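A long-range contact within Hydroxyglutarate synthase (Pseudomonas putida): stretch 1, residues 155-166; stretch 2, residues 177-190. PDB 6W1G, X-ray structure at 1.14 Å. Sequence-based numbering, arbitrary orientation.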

ATOM      1  N   GLN A 155       6.093  24.760   7.246  1.00 20.66           N
ATOM      2  CA  GLN A 155       6.117  23.864   8.401  1.00 18.48           C
ATOM      3  C   GLN A 155       4.872  22.982   8.380  1.00 17.02           C
ATOM      4  O   GLN A 155       3.798  23.410   8.811  1.00 21.77           O
ATOM      5  CB  GLN A 155       6.177  24.635   9.709  1.00 23.82           C
ATOM      6  CG  GLN A 155       6.038  23.752  10.963  1.00 29.26           C
ATOM      7  CD  GLN A 155       7.050  22.601  11.050  1.00 30.28           C
ATOM      8  OE1 GLN A 155       6.743  21.483  10.668  1.00 25.32           O
ATOM      9  NE2 GLN A 155       8.241  22.876  11.579  1.00 33.90           N
ATOM     10  N   ILE A 156       5.010  21.759   7.891  1.00 14.01           N
ATOM     11  CA  ILE A 156       3.843  20.913   7.673  1.00 14.38           C
ATOM     12  C   ILE A 156       3.324  20.203   8.909  1.00 13.00           C
ATOM     13  O   ILE A 156       2.239  19.634   8.866  1.00 15.10           O
ATOM     14  CB  ILE A 156       4.115  19.911   6.536  1.00 14.12           C
ATOM     15  CG1 ILE A 156       5.129  18.844   6.943  1.00 13.45           C
ATOM     16  CG2 ILE A 156       4.506  20.650   5.242  1.00 15.72           C
ATOM     17  CD1 ILE A 156       5.248  17.736   5.927  1.00 14.59           C
ATOM     18  N   PHE A 157       4.054  20.180  10.011  1.00 12.39           N
ATOM     19  CA  PHE A 157       3.652  19.528  11.237  1.00 12.96           C
ATOM     20  C   PHE A 157       3.277  20.552  12.290  1.00 13.40           C
ATOM     21  O   PHE A 157       3.974  21.569  12.449  1.00 16.49           O
ATOM     22  CB  PHE A 157       4.788  18.707  11.798  1.00 14.54           C
ATOM     23  CG  PHE A 157       5.367  17.737  10.803  1.00 14.68           C
ATOM     24  CD1 PHE A 157       4.693  16.588  10.441  1.00 15.06           C
ATOM     25  CD2 PHE A 157       6.574  18.029  10.159  1.00 16.27           C
ATOM     26  CE1 PHE A 157       5.258  15.714   9.493  1.00 17.33           C
ATOM     27  CE2 PHE A 157       7.123  17.178   9.228  1.00 17.24           C
ATOM     28  CZ  PHE A 157       6.486  16.036   8.899  1.00 16.49           C
ATOM     29  N   THR A 158       2.200  20.290  13.020  1.00 12.64           N
ATOM     30  CA  THR A 158       1.880  21.169  14.128  1.00 12.54           C
ATOM     31  C   THR A 158       2.897  20.997  15.241  1.00 11.91           C
ATOM     32  O   THR A 158       3.519  19.947  15.414  1.00 12.18           O
ATOM     33  CB  THR A 158       0.481  20.950  14.685  1.00 13.72           C
ATOM     34  OG1 THR A 158       0.454  19.708  15.388  1.00 13.74           O
ATOM     35  CG2 THR A 158      -0.587  20.963  13.590  1.00 15.72           C
ATOM     36  N   SER A 159       3.079  22.070  16.008  1.00 13.24           N
ATOM     37  CA  SER A 159       3.994  21.995  17.130  1.00 13.03           C
ATOM     38  C   SER A 159       3.572  20.912  18.121  1.00 12.41           C
ATOM     39  O   SER A 159       4.441  20.226  18.697  1.00 12.85           O
ATOM     40  CB  SER A 159       4.113  23.352  17.820  1.00 15.84           C
ATOM     41  OG  SER A 159       4.792  24.267  16.990  1.00 19.81           O
ATOM     42  N   ARG A 160       2.261  20.754  18.340  1.00 11.87           N
ATOM     43  CA  ARG A 160       1.800  19.730  19.272  1.00 11.54           C
ATOM     44  C   ARG A 160       2.129  18.321  18.745  1.00 11.11           C
ATOM     45  O   ARG A 160       2.527  17.438  19.515  1.00 11.96           O
ATOM     46  CB  ARG A 160       0.303  19.872  19.552  1.00 12.29           C
ATOM     47  CG  ARG A 160      -0.179  19.015  20.704  1.00 13.22           C
ATOM     48  CD  ARG A 160       0.234  19.632  22.046  1.00 14.53           C
ATOM     49  NE  ARG A 160      -0.164  18.734  23.141  1.00 14.35           N
ATOM     50  CZ  ARG A 160       0.665  17.984  23.861  1.00 13.73           C
ATOM     51  NH1 ARG A 160       1.991  18.048  23.683  1.00 14.33           N
ATOM     52  NH2 ARG A 160       0.160  17.155  24.746  1.00 14.89           N
ATOM     53  N   ALA A 161       1.976  18.100  17.434  1.00 11.02           N
ATOM     54  CA  ALA A 161       2.385  16.802  16.893  1.00 11.48           C
ATOM     55  C   ALA A 161       3.850  16.524  17.185  1.00 10.99           C
ATOM     56  O   ALA A 161       4.215  15.420  17.571  1.00 11.81           O
ATOM     57  CB  ALA A 161       2.108  16.735  15.394  1.00 11.74           C
ATOM     58  N   LEU A 162       4.715  17.509  16.921  1.00 11.28           N
ATOM     59  CA  LEU A 162       6.144  17.332  17.137  1.00 11.38           C
ATOM     60  C   LEU A 162       6.452  17.055  18.606  1.00 10.94           C
ATOM     61  O   LEU A 162       7.292  16.209  18.924  1.00 12.29           O
ATOM     62  CB  LEU A 162       6.899  18.556  16.626  1.00 12.51           C
ATOM     63  CG  LEU A 162       6.807  18.778  15.120  1.00 12.88           C
ATOM     64  CD1 LEU A 162       7.455  20.114  14.770  1.00 15.88           C
ATOM     65  CD2 LEU A 162       7.431  17.627  14.338  1.00 14.68           C
ATOM     66  N   GLU A 163       5.734  17.727  19.515  1.00 11.19           N
ATOM     67  CA  GLU A 163       5.928  17.478  20.937  1.00 11.97           C
ATOM     68  C   GLU A 163       5.587  16.040  21.285  1.00 10.87           C
ATOM     69  O   GLU A 163       6.295  15.394  22.064  1.00 11.52           O
ATOM     70  CB  GLU A 163       5.051  18.424  21.753  1.00 12.12           C
ATOM     71  CG  GLU A 163       5.493  19.853  21.742  1.00 13.41           C
ATOM     72  CD  GLU A 163       4.498  20.804  22.350  1.00 13.28           C
ATOM     73  OE1 GLU A 163       3.380  20.429  22.801  1.00 14.44           O
ATOM     74  OE2 GLU A 163       4.831  22.004  22.354  1.00 17.30           O
ATOM     75  N   LEU A 164       4.463  15.533  20.744  1.00 11.50           N
ATOM     76  CA  LEU A 164       4.024  14.197  21.125  1.00 11.22           C
ATOM     77  C   LEU A 164       4.899  13.122  20.491  1.00 10.85           C
ATOM     78  O   LEU A 164       5.128  12.079  21.121  1.00 11.20           O
ATOM     79  CB  LEU A 164       2.558  14.019  20.749  1.00 10.84           C
ATOM     80  CG  LEU A 164       1.596  14.783  21.658  1.00 12.88           C
ATOM     81  CD1 LEU A 164       0.199  14.892  21.032  1.00 13.95           C
ATOM     82  CD2 LEU A 164       1.505  14.073  23.012  1.00 16.34           C
ATOM     83  N   ILE A 165       5.454  13.361  19.305  1.00 10.77           N
ATOM     84  CA  ILE A 165       6.449  12.459  18.720  1.00 10.86           C
ATOM     85  C   ILE A 165       7.670  12.364  19.629  1.00 10.36           C
ATOM     86  O   ILE A 165       8.156  11.275  19.978  1.00 11.50           O
ATOM     87  CB  ILE A 165       6.845  12.913  17.314  1.00 11.65           C
ATOM     88  CG1 ILE A 165       5.650  12.801  16.355  1.00 13.20           C
ATOM     89  CG2 ILE A 165       7.991  12.093  16.782  1.00 14.01           C
ATOM     90  CD1 ILE A 165       5.860  13.501  15.039  1.00 16.24           C
ATOM     91  N   ALA A 166       8.168  13.522  20.078  1.00 10.70           N
ATOM     92  CA  ALA A 166       9.343  13.544  20.954  1.00 12.20           C
ATOM     93  C   ALA A 166       9.044  12.855  22.279  1.00 11.00           C
ATOM     94  O   ALA A 166       9.887  12.119  22.826  1.00 12.27           O
ATOM     95  CB  ALA A 166       9.823  14.980  21.142  1.00 13.18           C
ATOM     96  N   ALA A 177      -5.132   9.108  26.215  1.00 18.11           N
ATOM     97  CA  ALA A 177      -5.470  10.503  25.952  1.00 18.92           C
ATOM     98  C   ALA A 177      -4.446  11.166  25.045  1.00 17.67           C
ATOM     99  O   ALA A 177      -4.817  11.905  24.126  1.00 17.82           O
ATOM    100  CB  ALA A 177      -5.579  11.287  27.248  1.00 21.76           C
ATOM    101  N   ASP A 178      -3.148  10.932  25.292  1.00 15.76           N
ATOM    102  CA  ASP A 178      -2.113  11.525  24.461  1.00 14.62           C
ATOM    103  C   ASP A 178      -2.124  10.916  23.070  1.00 13.24           C
ATOM    104  O   ASP A 178      -1.853  11.622  22.096  1.00 13.33           O
ATOM    105  CB  ASP A 178      -0.731  11.397  25.106  1.00 13.46           C
ATOM    106  CG  ASP A 178      -0.572  12.295  26.312  1.00 16.73           C
ATOM    107  OD1 ASP A 178      -1.418  13.210  26.521  1.00 20.47           O
ATOM    108  OD2 ASP A 178       0.384  12.062  27.084  1.00 16.07           O
ATOM    109  N   ALA A 179      -2.449   9.614  22.945  1.00 12.94           N
ATOM    110  CA  ALA A 179      -2.559   9.010  21.621  1.00 13.59           C
ATOM    111  C   ALA A 179      -3.693   9.634  20.825  1.00 13.80           C
ATOM    112  O   ALA A 179      -3.573   9.834  19.608  1.00 14.08           O
ATOM    113  CB  ALA A 179      -2.745   7.504  21.726  1.00 13.86           C
ATOM    114  N   GLU A 180      -4.842   9.886  21.472  1.00 16.01           N
ATOM    115  CA  GLU A 180      -5.944  10.560  20.790  1.00 17.26           C
ATOM    116  C   GLU A 180      -5.547  11.964  20.327  1.00 15.85           C
ATOM    117  O   GLU A 180      -5.835  12.363  19.191  1.00 15.16           O
ATOM    118  CB  GLU A 180      -7.204  10.605  21.633  1.00 19.72           C
ATOM    119  CG  GLU A 180      -8.392  11.128  20.785  1.00 27.52           C
ATOM    120  CD  GLU A 180      -8.419  10.527  19.358  1.00 36.90           C
ATOM    121  OE1 GLU A 180      -8.503   9.286  19.252  1.00 40.76           O
ATOM    122  OE2 GLU A 180      -8.326  11.278  18.356  1.00 33.84           O
ATOM    123  N   THR A 181      -4.841  12.720  21.182  1.00 14.66           N
ATOM    124  CA  THR A 181      -4.370  14.030  20.773  1.00 14.44           C
ATOM    125  C   THR A 181      -3.407  13.902  19.605  1.00 12.44           C
ATOM    126  O   THR A 181      -3.468  14.673  18.637  1.00 13.51           O
ATOM    127  CB  THR A 181      -3.713  14.747  21.949  1.00 14.99           C
ATOM    128  OG1 THR A 181      -4.651  14.827  23.027  1.00 17.51           O
ATOM    129  CG2 THR A 181      -3.223  16.142  21.557  1.00 15.46           C
ATOM    130  N   PHE A 182      -2.504  12.934  19.689  1.00 11.55           N
ATOM    131  CA  PHE A 182      -1.559  12.682  18.601  1.00 11.32           C
ATOM    132  C   PHE A 182      -2.274  12.441  17.266  1.00 11.63           C
ATOM    133  O   PHE A 182      -1.867  12.976  16.229  1.00 11.85           O
ATOM    134  CB  PHE A 182      -0.622  11.507  18.955  1.00 11.53           C
ATOM    135  CG  PHE A 182       0.224  11.069  17.806  1.00 10.90           C
ATOM    136  CD1 PHE A 182       1.371  11.751  17.441  1.00 11.80           C
ATOM    137  CD2 PHE A 182      -0.207  10.015  17.015  1.00 12.23           C
ATOM    138  CE1 PHE A 182       2.077  11.311  16.311  1.00 12.70           C
ATOM    139  CE2 PHE A 182       0.511   9.595  15.938  1.00 13.59           C
ATOM    140  CZ  PHE A 182       1.631  10.247  15.587  1.00 12.69           C
ATOM    141  N   VAL A 183      -3.311  11.579  17.272  1.00 11.87           N
ATOM    142  CA  VAL A 183      -3.998  11.279  16.026  1.00 12.68           C
ATOM    143  C   VAL A 183      -4.587  12.544  15.445  1.00 12.93           C
ATOM    144  O   VAL A 183      -4.460  12.804  14.250  1.00 13.30           O
ATOM    145  CB  VAL A 183      -5.052  10.182  16.273  1.00 12.96           C
ATOM    146  CG1 VAL A 183      -6.016  10.110  15.104  1.00 13.80           C
ATOM    147  CG2 VAL A 183      -4.344   8.839  16.492  1.00 14.21           C
ATOM    148  N   GLN A 184      -5.206  13.359  16.292  1.00 12.29           N
ATOM    149  CA  GLN A 184      -5.829  14.563  15.768  1.00 13.50           C
ATOM    150  C   GLN A 184      -4.795  15.546  15.239  1.00 13.02           C
ATOM    151  O   GLN A 184      -5.021  16.214  14.211  1.00 14.46           O
ATOM    152  CB  GLN A 184      -6.697  15.178  16.838  1.00 17.76           C
ATOM    153  CG  GLN A 184      -7.995  14.347  17.081  1.00 21.68           C
ATOM    154  CD  GLN A 184      -8.844  13.935  15.818  1.00 23.97           C
ATOM    155  OE1 GLN A 184      -9.142  14.753  14.926  1.00 26.32           O
ATOM    156  NE2 GLN A 184      -9.214  12.651  15.753  1.00 25.60           N
ATOM    157  N   GLU A 185      -3.677  15.688  15.950  1.00 11.75           N
ATOM    158  CA  GLU A 185      -2.657  16.616  15.502  1.00 12.43           C
ATOM    159  C   GLU A 185      -1.980  16.141  14.247  1.00 12.23           C
ATOM    160  O   GLU A 185      -1.680  16.934  13.351  1.00 14.04           O
ATOM    161  CB  GLU A 185      -1.660  16.859  16.629  1.00 12.78           C
ATOM    162  CG  GLU A 185      -2.221  17.599  17.796  1.00 16.24           C
ATOM    163  CD  GLU A 185      -2.581  19.066  17.506  1.00 17.56           C
ATOM    164  OE1 GLU A 185      -2.026  19.669  16.565  1.00 17.47           O
ATOM    165  OE2 GLU A 185      -3.407  19.621  18.267  1.00 22.31           O
ATOM    166  N   ALA A 186      -1.688  14.853  14.181  1.00 13.11           N
ATOM    167  CA  ALA A 186      -1.083  14.289  12.974  1.00 13.68           C
ATOM    168  C   ALA A 186      -1.985  14.460  11.768  1.00 13.91           C
ATOM    169  O   ALA A 186      -1.511  14.716  10.662  1.00 14.57           O
ATOM    170  CB  ALA A 186      -0.810  12.809  13.178  1.00 15.34           C
ATOM    171  N   LEU A 187      -3.294  14.303  11.963  1.00 15.25           N
ATOM    172  CA  LEU A 187      -4.215  14.388  10.846  1.00 16.93           C
ATOM    173  C   LEU A 187      -4.163  15.749  10.178  1.00 16.42           C
ATOM    174  O   LEU A 187      -4.363  15.846   8.964  1.00 16.69           O
ATOM    175  CB  LEU A 187      -5.612  14.119  11.382  1.00 21.77           C
ATOM    176  CG  LEU A 187      -6.719  13.729  10.417  1.00 25.87           C
ATOM    177  CD1 LEU A 187      -6.382  12.449   9.758  1.00 30.00           C
ATOM    178  CD2 LEU A 187      -8.020  13.626  11.196  1.00 25.25           C
ATOM    179  N   HIS A 188      -3.871  16.806  10.947  1.00 16.19           N
ATOM    180  CA  HIS A 188      -3.819  18.118  10.345  1.00 17.56           C
ATOM    181  C   HIS A 188      -2.810  18.196   9.208  1.00 16.29           C
ATOM    182  O   HIS A 188      -3.002  18.954   8.245  1.00 17.99           O
ATOM    183  CB  HIS A 188      -3.466  19.152  11.410  1.00 19.57           C
ATOM    184  CG  HIS A 188      -4.531  19.406  12.418  1.00 22.98           C
ATOM    185  ND1 HIS A 188      -5.866  19.552  12.088  1.00 25.85           N
ATOM    186  CD2 HIS A 188      -4.447  19.607  13.753  1.00 24.96           C
ATOM    187  CE1 HIS A 188      -6.558  19.810  13.187  1.00 25.60           C
ATOM    188  NE2 HIS A 188      -5.719  19.855  14.210  1.00 27.09           N
ATOM    189  N   THR A 189      -1.739  17.391   9.281  1.00 13.77           N
ATOM    190  CA  THR A 189      -0.707  17.420   8.255  1.00 14.08           C
ATOM    191  C   THR A 189      -1.270  17.091   6.894  1.00 13.18           C
ATOM    192  O   THR A 189      -0.736  17.561   5.888  1.00 15.38           O
ATOM    193  CB  THR A 189       0.411  16.467   8.636  1.00 14.23           C
ATOM    194  OG1 THR A 189       0.970  16.916   9.858  1.00 22.09           O
ATOM    195  CG2 THR A 189       1.532  16.461   7.666  1.00 15.23           C
ATOM    196  N   PHE A 190      -2.334  16.277   6.854  1.00 12.88           N
ATOM    197  CA  PHE A 190      -2.821  15.652   5.629  1.00 12.87           C
ATOM    198  C   PHE A 190      -4.145  16.204   5.141  1.00 12.75           C
ATOM    199  O   PHE A 190      -4.685  15.722   4.135  1.00 13.02           O
ATOM    200  CB  PHE A 190      -2.931  14.148   5.869  1.00 12.49           C
ATOM    201  CG  PHE A 190      -1.653  13.567   6.425  1.00 12.07           C
ATOM    202  CD1 PHE A 190      -0.494  13.562   5.664  1.00 13.69           C
ATOM    203  CD2 PHE A 190      -1.576  13.161   7.733  1.00 12.33           C
ATOM    204  CE1 PHE A 190       0.670  13.103   6.164  1.00 15.87           C
ATOM    205  CE2 PHE A 190      -0.377  12.672   8.249  1.00 12.58           C
ATOM    206  CZ  PHE A 190       0.749  12.650   7.458  1.00 13.77           C
TER
HETATM  207  O   HOH W   1       0.539  20.182   6.510  1.00 26.63           O
HETATM  208  O   HOH W   2       0.759  17.857  12.304  1.00 16.88           O

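How does the loop before the first helix meet the end of stretch 2? Ile 156 O lies 3.2 Å from Thr 189 OG1, and water 1 donates to both Ile 156 O and Thr 189 O, 3.0 Å from each, tying the two backbones together. Phe 157 points its CA-to-CB bond away, yet its ring swings back, bringing CD1 to 3.8 Å from Thr 189 OG1.

What does Thr 158 do at the start of the helix? As N-cap, its OG1 accepts from Ala 161 N at 3.0 Å while donating to Glu 185 OE1 at 2.7 Å, so one hydroxyl serves both the cap and the contact. Its backbone joins in through water 2, which accepts from Thr 158 N (2.9 Å) and donates to Glu 185 O (2.8 Å).

How near do the helices come at Arg 160 and Ala 161? Arg 160 CB lies 3.6 Å from Glu 185 CD, although its guanidinium pairs within its own helix, NH1 to Glu 163 OE1 at 2.9 Å. Ala 161 CA is 5.2 Å from Glu 185 CA, and its lone methyl, CB, packs 4.0 Å from Glu 185 CB.

Where does the apolar packing lie? Leu 164 CD1 reaches Thr 181 CG2 (3.7 Å) and Phe 182 CB (4.1 Å). Ile 165 CG1 meets the edge of the Phe 182 ring, 3.9 Å from CE1.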